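Local coordinates for protein methylocystis parvus OBBP MbnE (Methylocystis parvus OBBP, PDB 5ICQ) that probably binds the copper-chelating peptide methanobactin in the periplasm, as a solute-binding protein of family 5 serving its transport, at residues 60-74 with 256-269. Residues are numbered along the deposited sequence; the frame is centred on the assembly and turned at random.
With SO4 (sulfate ion), chain B.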
# COMPACT_ATOMS: atom_id res chain seq x y z
N ALA A 60 20.88 -19.23 -5.62
CA ALA A 60 20.42 -19.41 -4.25
C ALA A 60 20.42 -20.89 -3.89
O ALA A 60 20.01 -21.74 -4.68
CB ALA A 60 19.01 -18.83 -4.08
N LYS A 61 20.89 -21.19 -2.68
CA LYS A 61 20.95 -22.57 -2.22
C LYS A 61 19.60 -23.03 -1.69
O LYS A 61 18.85 -22.26 -1.08
CB LYS A 61 22.02 -22.71 -1.15
CG LYS A 61 23.42 -22.51 -1.72
CD LYS A 61 24.42 -22.13 -0.66
CE LYS A 61 25.78 -21.84 -1.27
NZ LYS A 61 26.72 -21.23 -0.28
N LYS A 62 19.29 -24.32 -1.89
CA LYS A 62 18.05 -24.90 -1.39
C LYS A 62 18.28 -25.64 -0.07
O LYS A 62 19.32 -26.28 0.12
CB LYS A 62 17.46 -25.87 -2.41
CG LYS A 62 17.32 -25.28 -3.81
CD LYS A 62 16.23 -24.21 -3.86
CE LYS A 62 16.17 -23.57 -5.26
NZ LYS A 62 15.16 -22.47 -5.34
N GLY A 63 17.30 -25.55 0.82
CA GLY A 63 17.33 -26.28 2.07
C GLY A 63 17.07 -25.39 3.27
O GLY A 63 17.06 -24.16 3.18
N GLY A 64 16.84 -26.04 4.40
CA GLY A 64 16.76 -25.36 5.68
C GLY A 64 15.36 -24.88 6.02
O GLY A 64 14.44 -24.87 5.19
N ARG A 65 15.19 -24.49 7.28
CA ARG A 65 13.94 -23.96 7.78
C ARG A 65 14.09 -22.48 8.09
O ARG A 65 14.99 -22.09 8.84
CB ARG A 65 13.49 -24.71 9.04
CG ARG A 65 12.30 -24.06 9.76
CD ARG A 65 11.82 -24.88 10.98
NE ARG A 65 11.28 -26.18 10.60
CZ ARG A 65 10.50 -26.92 11.38
NH1 ARG A 65 10.15 -26.48 12.58
NH2 ARG A 65 10.05 -28.11 10.95
N LEU A 66 13.21 -21.65 7.52
CA LEU A 66 13.15 -20.24 7.90
C LEU A 66 12.14 -20.08 9.03
O LEU A 66 11.02 -20.57 8.94
CB LEU A 66 12.73 -19.37 6.72
CG LEU A 66 12.48 -17.88 6.99
CD1 LEU A 66 13.78 -17.14 7.36
CD2 LEU A 66 11.81 -17.23 5.77
N ARG A 67 12.55 -19.39 10.10
CA ARG A 67 11.65 -19.09 11.21
C ARG A 67 11.24 -17.62 11.10
O ARG A 67 12.08 -16.73 11.27
CB ARG A 67 12.28 -19.39 12.56
CG ARG A 67 12.46 -20.88 12.87
CD ARG A 67 13.80 -21.38 12.37
NE ARG A 67 14.86 -20.47 12.76
CZ ARG A 67 15.44 -20.45 13.96
NH1 ARG A 67 15.06 -21.31 14.90
NH2 ARG A 67 16.39 -19.57 14.22
N VAL A 68 9.96 -17.41 10.82
CA VAL A 68 9.34 -16.10 10.63
C VAL A 68 8.47 -15.80 11.84
O VAL A 68 7.78 -16.69 12.36
CB VAL A 68 8.50 -16.10 9.34
CG1 VAL A 68 7.58 -14.90 9.28
CG2 VAL A 68 9.41 -16.15 8.12
N GLY A 69 8.52 -14.56 12.32
CA GLY A 69 7.71 -14.15 13.44
C GLY A 69 6.80 -12.98 13.10
O GLY A 69 7.24 -11.99 12.51
N LEU A 70 5.54 -13.08 13.49
CA LEU A 70 4.54 -12.08 13.17
C LEU A 70 3.78 -11.68 14.42
O LEU A 70 3.57 -12.51 15.31
CB LEU A 70 3.54 -12.62 12.13
CG LEU A 70 4.11 -12.87 10.73
CD1 LEU A 70 3.12 -13.65 9.87
CD2 LEU A 70 4.48 -11.53 10.09
N PRO A 71 3.36 -10.42 14.52
CA PRO A 71 2.56 -10.01 15.68
C PRO A 71 1.10 -10.38 15.49
O PRO A 71 0.61 -10.51 14.36
CB PRO A 71 2.75 -8.49 15.70
CG PRO A 71 2.87 -8.14 14.25
CD PRO A 71 3.55 -9.32 13.57
N GLY A 72 0.41 -10.56 16.60
CA GLY A 72 -1.02 -10.81 16.53
C GLY A 72 -1.38 -12.28 16.51
O GLY A 72 -0.73 -13.10 17.17
N THR A 73 -2.41 -12.64 15.76
CA THR A 73 -2.91 -14.00 15.77
C THR A 73 -3.59 -14.29 14.43
O THR A 73 -3.65 -13.44 13.55
CB THR A 73 -3.88 -14.22 16.94
OG1 THR A 73 -4.19 -15.62 17.06
CG2 THR A 73 -5.16 -13.43 16.72
N PHE A 74 -4.09 -15.52 14.29
CA PHE A 74 -4.84 -15.90 13.11
C PHE A 74 -5.79 -17.03 13.48
O PHE A 74 -5.54 -17.78 14.42
CB PHE A 74 -3.92 -16.34 11.96
CG PHE A 74 -3.30 -17.69 12.16
CD1 PHE A 74 -2.17 -17.83 12.97
CD2 PHE A 74 -3.84 -18.82 11.56
CE1 PHE A 74 -1.59 -19.08 13.16
CE2 PHE A 74 -3.26 -20.07 11.76
CZ PHE A 74 -2.13 -20.20 12.56
N GLY A 256 15.06 -18.99 -8.74
CA GLY A 256 15.72 -18.25 -7.69
C GLY A 256 14.87 -17.97 -6.48
O GLY A 256 15.39 -17.50 -5.46
N PHE A 257 13.56 -18.23 -6.55
CA PHE A 257 12.66 -18.01 -5.43
C PHE A 257 12.38 -19.34 -4.74
O PHE A 257 12.56 -20.41 -5.32
CB PHE A 257 11.35 -17.38 -5.90
CG PHE A 257 11.50 -15.98 -6.44
CD1 PHE A 257 11.84 -14.93 -5.59
CD2 PHE A 257 11.30 -15.71 -7.79
CE1 PHE A 257 11.97 -13.64 -6.08
CE2 PHE A 257 11.42 -14.42 -8.28
CZ PHE A 257 11.75 -13.38 -7.43
N TYR A 258 11.93 -19.25 -3.49
CA TYR A 258 11.44 -20.40 -2.71
C TYR A 258 12.57 -21.40 -2.45
O TYR A 258 12.56 -22.55 -2.91
CB TYR A 258 10.26 -21.08 -3.41
CG TYR A 258 9.30 -20.11 -4.02
CD1 TYR A 258 8.60 -19.21 -3.23
CD2 TYR A 258 9.08 -20.10 -5.39
CE1 TYR A 258 7.69 -18.33 -3.80
CE2 TYR A 258 8.20 -19.23 -5.96
CZ TYR A 258 7.51 -18.35 -5.17
OH TYR A 258 6.62 -17.48 -5.77
N ASN A 259 13.52 -20.94 -1.66
CA ASN A 259 14.75 -21.70 -1.44
C ASN A 259 14.73 -22.51 -0.16
O ASN A 259 15.33 -23.60 -0.12
CB ASN A 259 15.92 -20.73 -1.45
CG ASN A 259 15.95 -19.95 -2.74
OD1 ASN A 259 15.95 -20.55 -3.82
ND2 ASN A 259 15.87 -18.62 -2.65
N PHE A 260 14.06 -22.02 0.88
CA PHE A 260 13.95 -22.78 2.11
C PHE A 260 13.11 -24.03 1.89
O PHE A 260 12.13 -24.01 1.14
CB PHE A 260 13.34 -21.92 3.22
CG PHE A 260 14.12 -20.68 3.51
CD1 PHE A 260 15.30 -20.75 4.22
CD2 PHE A 260 13.68 -19.43 3.05
CE1 PHE A 260 16.05 -19.62 4.49
CE2 PHE A 260 14.42 -18.29 3.31
CZ PHE A 260 15.61 -18.38 4.03
N ASP A 261 13.50 -25.12 2.55
CA ASP A 261 12.69 -26.34 2.47
C ASP A 261 11.44 -26.23 3.32
O ASP A 261 10.42 -26.85 3.01
CB ASP A 261 13.52 -27.56 2.89
CG ASP A 261 14.48 -28.03 1.80
OD1 ASP A 261 14.35 -27.59 0.63
OD2 ASP A 261 15.36 -28.87 2.09
N GLU A 262 11.48 -25.41 4.37
CA GLU A 262 10.35 -25.23 5.27
C GLU A 262 10.32 -23.79 5.73
O GLU A 262 11.36 -23.15 5.91
CB GLU A 262 10.45 -26.13 6.52
CG GLU A 262 10.17 -27.60 6.26
CD GLU A 262 10.72 -28.49 7.36
OE1 GLU A 262 11.20 -29.60 7.04
OE2 GLU A 262 10.68 -28.08 8.54
N ILE A 263 9.11 -23.28 5.95
CA ILE A 263 8.90 -21.94 6.49
C ILE A 263 7.96 -22.08 7.68
O ILE A 263 6.82 -22.53 7.52
CB ILE A 263 8.30 -20.98 5.47
CG1 ILE A 263 9.19 -20.90 4.22
CG2 ILE A 263 8.10 -19.59 6.13
CD1 ILE A 263 8.50 -20.28 3.04
N ASP A 264 8.42 -21.68 8.86
CA ASP A 264 7.62 -21.76 10.08
C ASP A 264 7.21 -20.35 10.49
O ASP A 264 8.06 -19.55 10.91
CB ASP A 264 8.40 -22.45 11.20
CG ASP A 264 7.56 -22.67 12.46
OD1 ASP A 264 6.31 -22.70 12.35
OD2 ASP A 264 8.14 -22.82 13.55
N LEU A 265 5.93 -20.04 10.33
CA LEU A 265 5.39 -18.72 10.65
C LEU A 265 4.81 -18.79 12.06
O LEU A 265 3.77 -19.42 12.28
CB LEU A 265 4.32 -18.29 9.65
CG LEU A 265 4.80 -18.11 8.20
CD1 LEU A 265 4.57 -19.37 7.38
CD2 LEU A 265 4.13 -16.91 7.54
N GLN A 266 5.46 -18.12 13.01
CA GLN A 266 5.04 -18.13 14.40
C GLN A 266 4.44 -16.78 14.78
O GLN A 266 4.98 -15.73 14.41
CB GLN A 266 6.21 -18.42 15.34
CG GLN A 266 6.99 -19.68 15.03
CD GLN A 266 8.18 -19.83 15.96
OE1 GLN A 266 8.21 -19.24 17.03
NE2 GLN A 266 9.17 -20.61 15.54
N TYR A 267 3.34 -16.82 15.52
CA TYR A 267 2.61 -15.62 15.91
C TYR A 267 2.85 -15.30 17.38
O TYR A 267 2.92 -16.20 18.21
CB TYR A 267 1.11 -15.78 15.62
CG TYR A 267 0.78 -15.55 14.16
CD1 TYR A 267 1.07 -16.52 13.20
CD2 TYR A 267 0.22 -14.36 13.73
CE1 TYR A 267 0.80 -16.31 11.87
CE2 TYR A 267 -0.06 -14.14 12.39
CZ TYR A 267 0.23 -15.12 11.47
OH TYR A 267 -0.05 -14.91 10.14
N PHE A 268 2.99 -14.01 17.67
CA PHE A 268 3.40 -13.54 18.99
C PHE A 268 2.43 -12.48 19.49
O PHE A 268 2.00 -11.60 18.73
CB PHE A 268 4.83 -12.96 18.97
CG PHE A 268 5.91 -14.01 18.81
CD1 PHE A 268 6.27 -14.47 17.55
CD2 PHE A 268 6.55 -14.54 19.92
CE1 PHE A 268 7.25 -15.43 17.41
CE2 PHE A 268 7.54 -15.51 19.79
CZ PHE A 268 7.89 -15.96 18.53
N ARG A 269 2.12 -12.57 20.79
CA ARG A 269 1.28 -11.64 21.56
C ARG A 269 1.44 -10.19 21.15
O ARG A 269 0.49 -9.56 20.67
CB ARG A 269 1.61 -11.75 23.06
CG ARG A 269 1.16 -13.04 23.77
CD ARG A 269 1.93 -14.27 23.30
NE ARG A 269 3.37 -14.16 23.54
CZ ARG A 269 4.27 -15.01 23.06
NH1 ARG A 269 3.89 -16.03 22.31
NH2 ARG A 269 5.56 -14.84 23.33
S SO4 B . 8.04 -29.30 14.07
O1 SO4 B . 7.03 -30.16 13.47
O2 SO4 B . 7.47 -28.55 15.18
O3 SO4 B . 9.16 -30.09 14.56
O4 SO4 B . 8.51 -28.37 13.05
O HOH W 1 15.14 -21.66 -8.12
O HOH W 2 10.51 -24.03 13.98
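Asn-259 meets Lys-62 just ahead of a parallel strand pair, 65-71 beside 262-268, at one margin of a mixed four-stranded sheet of this periplasmic binding protein. An amide suits the spot because it both accepts and donates: OD1 takes a hydrogen bond from Lys-62 NZ at 2.6 Å, while ND2 reaches back to Gly-256 O and also bonds to Trp-605 O. Phe-260 offers a flat apolar face, and Leu-66 CB sits over its centre, 3.6 Å from the ring centroid, as a CH-pi contact. Glu-262 then opens the strand; its O accepts from Leu-66 N, Asp-264 N donates to Leu-66 O, and this alternation continues along both strands. Its carboxylate forms a salt bridge with Arg-65, OE2 lying at the guanidinium edge, 2.9 Å from NE. The Arg-65 chain, bent at chi3 (-65°), also presents NH1 and NH2 to a sulfate, probably from the crystallisation liquor, which Arg-237 also binds. On the face shared with Leu-66, Val-68 and Leu-70, Ile-263 CG2 lies alongside Val-68 CG2 at 4.2 Å. On the other face Asp-264 is bridged to Arg-65 NH1 by water, and its OD1 pairs with Arg-237. Leu-265 CD2 returns to the apolar side, 4.1 Å from Leu-70 CD1. Tyr-267 is gripped on both faces, by Leu-70 CB and Phe-74 CD1, and its OH bonds to Gln-89; an alanine here would probably open a gap between Leu-70 and Phe-74 and strip Gln-89 N of that partner. Finally, Gly-72, where a CB would jam against the preceding carbonyl oxygen, donates from N to Phe-268 O at 2.9 Å.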